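Local structure of peroxinectin A (Dictyostelium discoideum, 6ERC) at residues 85-97 and 111-123. The protein uses hydrogen peroxide to oxidise phenolic donors, iodide and thiocyanate as a secreted, glycosylated heme peroxidase. Sequence-based numbering, arbitrary orientation.
Sequences LSKPEPNSWPIKV and NKTMNYFRTRATE. With BMA (beta-D-mannopyranose), chain H; NAG (2-acetamido-2-deoxy-beta-D-glucopyranose), chain D; HEM (protoporphyrin IX containing Fe), chain F.
Asn91 and Arg118 lie side by side and point the same way, amide and guanidinium planes only 13° apart, with Asn91 ND2 3.6 Å from Arg118 CD. Asn91 O also takes the backbone N of Arg118 in a nearly straight 2.7 Å bond, one rung of an antiparallel ladder whose register slips by two at a beta bulge beside the inverse gamma turn at Pro90. There the Phe117 ring turns an edge to Asn91 N, while Phe117 CB sits 3.7 Å from Pro88 CB. Further along, Tyr116 has CG anti to its own N (chi1 177°), which brings the ring up to Trp93 O and lays Tyr116 CB 3.6 Å from Ile95 CG1. Ile95 CG2 in turn meets Met114 CE at 3.7 Å. At the other end Arg120 runs out extended past Glu89 CG to the O-linked mannose on Thr122, where Arg120 NH2 donates to BMA O3. Cutting Arg120 back to an alanine would probably leave that sugar hydroxyl without its guanidinium donor and strip Glu89 of the methylene contact made by Arg120 CG. Ser86 OG donates a hydrogen bond to heme propionate O2D at 2.9 Å, tying the start of 85-97 to the cofactor. Strand 91-96 edges the sheet, 139-144 flanks 113-124 on its other side, and helix 379-390 packs against Trp93, Ile95 and Tyr116, its Asp389 hydrogen-bonded to Tyr116 OH and salt-bridged to Arg118, whose guanidinium also binds the Phe35 and Asn36 carbonyls.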
loop_
_atom_site.group_PDB
_atom_site.type_symbol
_atom_site.label_atom_id
_atom_site.label_comp_id
_atom_site.label_asym_id
_atom_site.label_seq_id
_atom_site.Cartn_x
_atom_site.Cartn_y
_atom_site.Cartn_z
ATOM N N LEU A 85 -5.005 6.575 1.433
ATOM C CA LEU A 85 -6.232 5.789 1.486
ATOM C C LEU A 85 -7.284 6.482 0.636
ATOM O O LEU A 85 -7.631 7.637 0.897
ATOM C CB LEU A 85 -6.743 5.624 2.919
ATOM C CG LEU A 85 -8.072 4.869 3.038
ATOM C CD1 LEU A 85 -7.880 3.399 2.707
ATOM C CD2 LEU A 85 -8.681 5.038 4.415
ATOM N N SER A 86 -7.797 5.774 -0.370
ATOM C CA SER A 86 -8.863 6.300 -1.222
ATOM C C SER A 86 -10.197 5.816 -0.663
ATOM O O SER A 86 -10.823 4.883 -1.167
ATOM C CB SER A 86 -8.654 5.863 -2.665
ATOM O OG SER A 86 -7.436 6.379 -3.173
ATOM N N LYS A 87 -10.632 6.470 0.405
ATOM C CA LYS A 87 -11.836 6.040 1.108
ATOM C C LYS A 87 -13.067 6.338 0.260
ATOM O O LYS A 87 -13.275 7.499 -0.116
ATOM C CB LYS A 87 -11.935 6.738 2.460
ATOM C CG LYS A 87 -12.980 6.135 3.397
ATOM C CD LYS A 87 -12.931 6.778 4.780
ATOM C CE LYS A 87 -14.030 6.252 5.694
ATOM N NZ LYS A 87 -13.870 4.798 5.984
ATOM N N PRO A 88 -13.900 5.351 -0.067
ATOM C CA PRO A 88 -15.080 5.626 -0.895
ATOM C C PRO A 88 -16.214 6.295 -0.134
ATOM O O PRO A 88 -16.352 6.159 1.084
ATOM C CB PRO A 88 -15.510 4.232 -1.375
ATOM C CG PRO A 88 -14.369 3.329 -1.085
ATOM C CD PRO A 88 -13.690 3.904 0.103
ATOM N N GLU A 89 -17.028 7.030 -0.883
ATOM C CA GLU A 89 -18.337 7.484 -0.433
ATOM C C GLU A 89 -19.402 6.498 -0.878
ATOM O O GLU A 89 -19.154 5.631 -1.715
ATOM C CB GLU A 89 -18.638 8.864 -1.006
ATOM C CG GLU A 89 -18.005 10.023 -0.283
ATOM C CD GLU A 89 -18.311 11.341 -0.964
ATOM O OE1 GLU A 89 -18.024 11.466 -2.175
ATOM O OE2 GLU A 89 -18.859 12.245 -0.295
ATOM N N PRO A 90 -20.625 6.609 -0.352
ATOM C CA PRO A 90 -21.724 5.796 -0.895
ATOM C C PRO A 90 -22.169 6.291 -2.265
ATOM O O PRO A 90 -23.343 6.613 -2.474
ATOM C CB PRO A 90 -22.835 5.942 0.159
ATOM C CG PRO A 90 -22.181 6.558 1.359
ATOM C CD PRO A 90 -21.041 7.364 0.840
ATOM N N ASN A 91 -21.226 6.357 -3.202
ATOM C CA ASN A 91 -21.451 6.842 -4.562
ATOM C C ASN A 91 -21.204 5.656 -5.485
ATOM O O ASN A 91 -20.080 5.430 -5.939
ATOM C CB ASN A 91 -20.528 8.012 -4.882
ATOM C CG ASN A 91 -20.848 8.660 -6.209
ATOM O OD1 ASN A 91 -21.982 8.604 -6.679
ATOM N ND2 ASN A 91 -19.848 9.278 -6.823
ATOM N N SER A 92 -22.260 4.902 -5.764
ATOM C CA SER A 92 -22.124 3.586 -6.375
ATOM C C SER A 92 -21.930 3.700 -7.884
ATOM O O SER A 92 -22.771 4.271 -8.586
ATOM C CB SER A 92 -23.352 2.738 -6.057
ATOM O OG SER A 92 -23.254 1.461 -6.657
ATOM N N TRP A 93 -20.816 3.154 -8.379
ATOM C CA TRP A 93 -20.600 2.894 -9.802
ATOM C C TRP A 93 -20.259 1.414 -9.932
ATOM O O TRP A 93 -19.082 1.045 -10.054
ATOM C CB TRP A 93 -19.489 3.767 -10.383
ATOM C CG TRP A 93 -19.139 3.418 -11.809
ATOM C CD1 TRP A 93 -19.973 2.887 -12.754
ATOM C CD2 TRP A 93 -17.861 3.562 -12.443
ATOM N NE1 TRP A 93 -19.295 2.699 -13.932
ATOM C CE2 TRP A 93 -17.998 3.105 -13.769
ATOM C CE3 TRP A 93 -16.617 4.036 -12.018
ATOM C CZ2 TRP A 93 -16.937 3.108 -14.673
ATOM C CZ3 TRP A 93 -15.566 4.037 -12.917
ATOM C CH2 TRP A 93 -15.731 3.578 -14.228
ATOM N N PRO A 94 -21.263 0.537 -9.910
ATOM C CA PRO A 94 -20.984 -0.903 -9.868
ATOM C C PRO A 94 -20.105 -1.362 -11.023
ATOM O O PRO A 94 -20.022 -0.727 -12.077
ATOM C CB PRO A 94 -22.379 -1.538 -9.945
ATOM C CG PRO A 94 -23.305 -0.477 -9.448
ATOM C CD PRO A 94 -22.707 0.820 -9.893
ATOM N N ILE A 95 -19.434 -2.486 -10.799
ATOM C CA ILE A 95 -18.604 -3.116 -11.819
ATOM C C ILE A 95 -19.472 -4.090 -12.599
ATOM O O ILE A 95 -19.984 -5.064 -12.037
ATOM C CB ILE A 95 -17.400 -3.834 -11.195
ATOM C CG1 ILE A 95 -16.636 -2.864 -10.297
ATOM C CG2 ILE A 95 -16.511 -4.423 -12.289
ATOM C CD1 ILE A 95 -15.298 -3.378 -9.780
ATOM N N LYS A 96 -19.635 -3.829 -13.892
ATOM C CA LYS A 96 -20.466 -4.682 -14.728
ATOM C C LYS A 96 -19.744 -5.990 -15.027
ATOM O O LYS A 96 -18.555 -5.996 -15.362
ATOM C CB LYS A 96 -20.824 -3.960 -16.027
ATOM C CG LYS A 96 -21.842 -2.843 -15.853
ATOM C CD LYS A 96 -22.249 -2.242 -17.191
ATOM C CE LYS A 96 -23.378 -1.234 -17.026
ATOM N NZ LYS A 96 -23.693 -0.524 -18.297
ATOM N N VAL A 97 -20.463 -7.098 -14.894
ATOM C CA VAL A 97 -19.949 -8.424 -15.210
ATOM C C VAL A 97 -20.397 -8.775 -16.628
ATOM O O VAL A 97 -21.609 -8.765 -16.892
ATOM C CB VAL A 97 -20.441 -9.475 -14.205
ATOM C CG1 VAL A 97 -19.955 -10.869 -14.596
ATOM C CG2 VAL A 97 -19.979 -9.118 -12.800
ATOM N N ASN A 111 -27.171 -9.046 -15.985
ATOM C CA ASN A 111 -27.339 -7.936 -15.055
ATOM C C ASN A 111 -26.483 -8.080 -13.801
ATOM O O ASN A 111 -26.667 -7.313 -12.849
ATOM C CB ASN A 111 -28.813 -7.789 -14.665
ATOM C CG ASN A 111 -29.321 -8.951 -13.825
ATOM O OD1 ASN A 111 -28.561 -9.842 -13.440
ATOM N ND2 ASN A 111 -30.616 -8.940 -13.528
ATOM N N LYS A 112 -25.554 -9.033 -13.771
ATOM C CA LYS A 112 -24.742 -9.271 -12.585
ATOM C C LYS A 112 -23.645 -8.220 -12.458
ATOM O O LYS A 112 -23.069 -7.776 -13.456
ATOM C CB LYS A 112 -24.122 -10.667 -12.639
ATOM C CG LYS A 112 -25.123 -11.797 -12.460
ATOM C CD LYS A 112 -25.593 -11.895 -11.019
ATOM C CE LYS A 112 -26.481 -13.106 -10.799
ATOM N NZ LYS A 112 -26.901 -13.224 -9.374
ATOM N N THR A 113 -23.353 -7.828 -11.218
ATOM C CA THR A 113 -22.374 -6.785 -10.950
ATOM C C THR A 113 -21.563 -7.133 -9.708
ATOM O O THR A 113 -21.908 -8.032 -8.937
ATOM C CB THR A 113 -23.041 -5.417 -10.752
ATOM O OG1 THR A 113 -23.967 -5.489 -9.661
ATOM C CG2 THR A 113 -23.776 -4.993 -12.005
ATOM N N MET A 114 -20.469 -6.401 -9.530
ATOM C CA MET A 114 -19.672 -6.441 -8.315
ATOM C C MET A 114 -19.688 -5.061 -7.674
ATOM O O MET A 114 -19.593 -4.045 -8.368
ATOM C CB MET A 114 -18.234 -6.869 -8.606
ATOM C CG MET A 114 -18.107 -8.306 -9.068
ATOM S SD MET A 114 -16.409 -8.758 -9.460
ATOM C CE MET A 114 -16.162 -7.848 -10.981
ATOM N N ASN A 115 -19.820 -5.030 -6.352
ATOM C CA ASN A 115 -19.907 -3.763 -5.638
ATOM C C ASN A 115 -18.701 -2.884 -5.947
ATOM O O ASN A 115 -17.559 -3.352 -5.954
ATOM C CB ASN A 115 -19.995 -4.014 -4.131
ATOM C CG ASN A 115 -21.261 -4.740 -3.736
ATOM O OD1 ASN A 115 -21.415 -5.935 -3.994
ATOM N ND2 ASN A 115 -22.177 -4.019 -3.098
ATOM N N TYR A 116 -18.961 -1.604 -6.210
ATOM C CA TYR A 116 -17.902 -0.605 -6.265
ATOM C C TYR A 116 -18.485 0.750 -5.908
ATOM O O TYR A 116 -19.545 1.129 -6.417
ATOM C CB TYR A 116 -17.243 -0.541 -7.644
ATOM C CG TYR A 116 -16.182 0.534 -7.746
ATOM C CD1 TYR A 116 -16.520 1.845 -8.060
ATOM C CD2 TYR A 116 -14.844 0.240 -7.522
ATOM C CE1 TYR A 116 -15.558 2.826 -8.150
ATOM C CE2 TYR A 116 -13.873 1.217 -7.613
ATOM C CZ TYR A 116 -14.236 2.507 -7.926
ATOM O OH TYR A 116 -13.274 3.485 -8.018
ATOM N N PHE A 117 -17.781 1.476 -5.046
ATOM C CA PHE A 117 -18.182 2.806 -4.616
ATOM C C PHE A 117 -17.068 3.784 -4.945
ATOM O O PHE A 117 -15.896 3.511 -4.673
ATOM C CB PHE A 117 -18.497 2.821 -3.125
ATOM C CG PHE A 117 -19.734 2.059 -2.767
ATOM C CD1 PHE A 117 -19.684 0.692 -2.556
ATOM C CD2 PHE A 117 -20.950 2.707 -2.651
ATOM C CE1 PHE A 117 -20.828 -0.014 -2.231
ATOM C CE2 PHE A 117 -22.096 2.008 -2.325
ATOM C CZ PHE A 117 -22.037 0.646 -2.115
ATOM N N ARG A 118 -17.436 4.916 -5.534
ATOM C CA ARG A 118 -16.441 5.860 -6.016
ATOM C C ARG A 118 -15.755 6.562 -4.850
ATOM O O ARG A 118 -16.330 6.745 -3.774
ATOM C CB ARG A 118 -17.087 6.883 -6.951
ATOM C CG ARG A 118 -17.696 6.260 -8.203
ATOM C CD ARG A 118 -18.100 7.311 -9.227
ATOM N NE ARG A 118 -16.944 7.989 -9.808
ATOM C CZ ARG A 118 -17.007 8.848 -10.821
ATOM N NH1 ARG A 118 -18.172 9.140 -11.381
ATOM N NH2 ARG A 118 -15.901 9.416 -11.279
ATOM N N THR A 119 -14.505 6.950 -5.079
ATOM C CA THR A 119 -13.698 7.564 -4.036
ATOM C C THR A 119 -14.265 8.913 -3.621
ATOM O O THR A 119 -14.775 9.673 -4.447
ATOM C CB THR A 119 -12.261 7.734 -4.520
ATOM O OG1 THR A 119 -11.776 6.471 -4.990
ATOM C CG2 THR A 119 -11.367 8.233 -3.389
ATOM N N ARG A 120 -14.168 9.205 -2.326
ATOM C CA ARG A 120 -14.571 10.508 -1.826
ATOM C C ARG A 120 -13.854 11.605 -2.588
ATOM O O ARG A 120 -12.639 11.556 -2.810
ATOM C CB ARG A 120 -14.265 10.624 -0.332
ATOM C CG ARG A 120 -14.640 11.960 0.313
ATOM C CD ARG A 120 -14.134 12.023 1.738
ATOM N NE ARG A 120 -14.139 13.377 2.285
ATOM C CZ ARG A 120 -13.730 13.685 3.513
ATOM N NH1 ARG A 120 -13.287 12.736 4.332
ATOM N NH2 ARG A 120 -13.764 14.944 3.929
ATOM N N ALA A 121 -14.633 12.601 -2.984
ATOM C CA ALA A 121 -14.117 13.734 -3.731
ATOM C C ALA A 121 -14.701 15.016 -3.158
ATOM O O ALA A 121 -15.700 15.007 -2.432
ATOM C CB ALA A 121 -14.432 13.627 -5.238
ATOM N N THR A 122 -14.047 16.120 -3.492
ATOM C CA THR A 122 -14.439 17.438 -3.029
ATOM C C THR A 122 -14.212 18.433 -4.157
ATOM O O THR A 122 -13.337 18.249 -5.010
ATOM C CB THR A 122 -13.641 17.855 -1.772
ATOM O OG1 THR A 122 -14.333 18.911 -1.101
ATOM C CG2 THR A 122 -12.214 18.335 -2.151
ATOM N N GLU A 123 -15.015 19.490 -4.147
ATOM C CA GLU A 123 -14.884 20.540 -5.143
ATOM C C GLU A 123 -13.569 21.287 -4.940
ATOM O O GLU A 123 -13.146 21.545 -3.816
ATOM C CB GLU A 123 -16.086 21.504 -5.066
ATOM C CG GLU A 123 -16.134 22.510 -6.193
ATOM C CD GLU A 123 -17.430 23.301 -6.189
ATOM O OE1 GLU A 123 -18.440 22.795 -5.644
ATOM O OE2 GLU A 123 -17.446 24.427 -6.725
HETATM C C1 BMA H . -15.450 18.678 -0.019
HETATM C C2 BMA H . -16.170 17.775 1.037
HETATM C C3 BMA H . -15.385 17.822 2.371
HETATM C C4 BMA H . -14.837 19.252 2.650
HETATM C C5 BMA H . -15.613 20.259 1.786
HETATM C C6 BMA H . -15.271 21.712 2.069
HETATM O O2 BMA H . -16.193 16.415 0.624
HETATM O O3 BMA H . -14.335 16.876 2.381
HETATM O O4 BMA H . -15.017 19.588 4.017
HETATM O O5 BMA H . -15.284 20.010 0.413
HETATM O O6 BMA H . -16.481 22.491 2.149
HETATM C C1 NAG D . -31.730 -8.023 -13.690
HETATM C C2 NAG D . -32.505 -8.784 -14.770
HETATM C C3 NAG D . -33.795 -9.351 -14.193
HETATM C C4 NAG D . -33.553 -9.840 -12.773
HETATM C C5 NAG D . -33.241 -8.649 -11.875
HETATM C C6 NAG D . -32.281 -8.985 -10.757
HETATM C C7 NAG D . -32.680 -8.272 -17.186
HETATM C C8 NAG D . -32.217 -9.674 -17.453
HETATM N N2 NAG D . -32.792 -7.913 -15.900
HETATM O O3 NAG D . -34.251 -10.419 -15.016
HETATM O O4 NAG D . -34.706 -10.512 -12.278
HETATM O O5 NAG D . -32.634 -7.597 -12.642
HETATM O O6 NAG D . -32.954 -9.583 -9.658
HETATM O O7 NAG D . -32.941 -7.493 -18.097
HETATM C CHA HEM F . -5.251 -0.682 -2.730
HETATM C CHB HEM F . -5.747 -5.327 -1.482
HETATM C CHC HEM F . -0.928 -5.908 -1.810
HETATM C CHD HEM F . -0.477 -1.319 -3.293
HETATM C C1A HEM F . -5.802 -1.902 -2.426
HETATM C C2A HEM F . -7.211 -2.207 -2.395
HETATM C C3A HEM F . -7.358 -3.490 -2.054
HETATM C C4A HEM F . -6.036 -4.038 -1.851
HETATM C CMA HEM F . -8.684 -4.266 -1.889
HETATM C CAA HEM F . -8.324 -1.198 -2.724
HETATM C CBA HEM F . -8.965 -1.659 -4.025
HETATM C CGA HEM F . -9.633 -0.495 -4.709
HETATM O O1A HEM F . -8.925 0.468 -5.101
HETATM O O2A HEM F . -10.878 -0.534 -4.874
HETATM C C1B HEM F . -4.486 -5.870 -1.445
HETATM C C2B HEM F . -4.182 -7.225 -1.056
HETATM C C3B HEM F . -2.851 -7.392 -1.139
HETATM C C4B HEM F . -2.272 -6.142 -1.589
HETATM C CMB HEM F . -5.270 -8.229 -0.626
HETATM C CAB HEM F . -1.994 -8.646 -0.845
HETATM C CBB HEM F . -2.519 -9.829 -0.511
HETATM C C1C HEM F . -0.377 -4.723 -2.249
HETATM C C2C HEM F . 1.030 -4.468 -2.501
HETATM C C3C HEM F . 1.152 -3.187 -2.912
HETATM C C4C HEM F . -0.176 -2.613 -2.926
HETATM C CMC HEM F . 2.104 -5.559 -2.304
HETATM C CAC HEM F . 2.374 -2.327 -3.330
HETATM C CBC HEM F . 3.647 -2.731 -3.345
HETATM C C1D HEM F . -1.720 -0.739 -3.226
HETATM C C2D HEM F . -2.017 0.657 -3.457
HETATM C C3D HEM F . -3.335 0.820 -3.310
HETATM C C4D HEM F . -3.916 -0.453 -2.964
HETATM C CMD HEM F . -0.973 1.727 -3.837
HETATM C CAD HEM F . -4.142 2.124 -3.433
HETATM C CBD HEM F . -3.938 2.853 -2.108
HETATM C CGD HEM F . -5.173 3.627 -1.715
HETATM O O1D HEM F . -6.085 3.019 -1.098
HETATM O O2D HEM F . -5.255 4.848 -2.002
HETATM N NA HEM F . -5.111 -3.044 -2.086
HETATM N NB HEM F . -3.301 -5.235 -1.764
HETATM N NC HEM F . -1.080 -3.568 -2.518
HETATM N ND HEM F . -2.902 -1.385 -2.927
HETATM FE FE HEM F . -3.091 -3.270 -2.300
HETATM O O HOH W 1 -21.678 -0.940 -6.338
HETATM O O HOH W 2 -23.376 -10.262 -16.032
#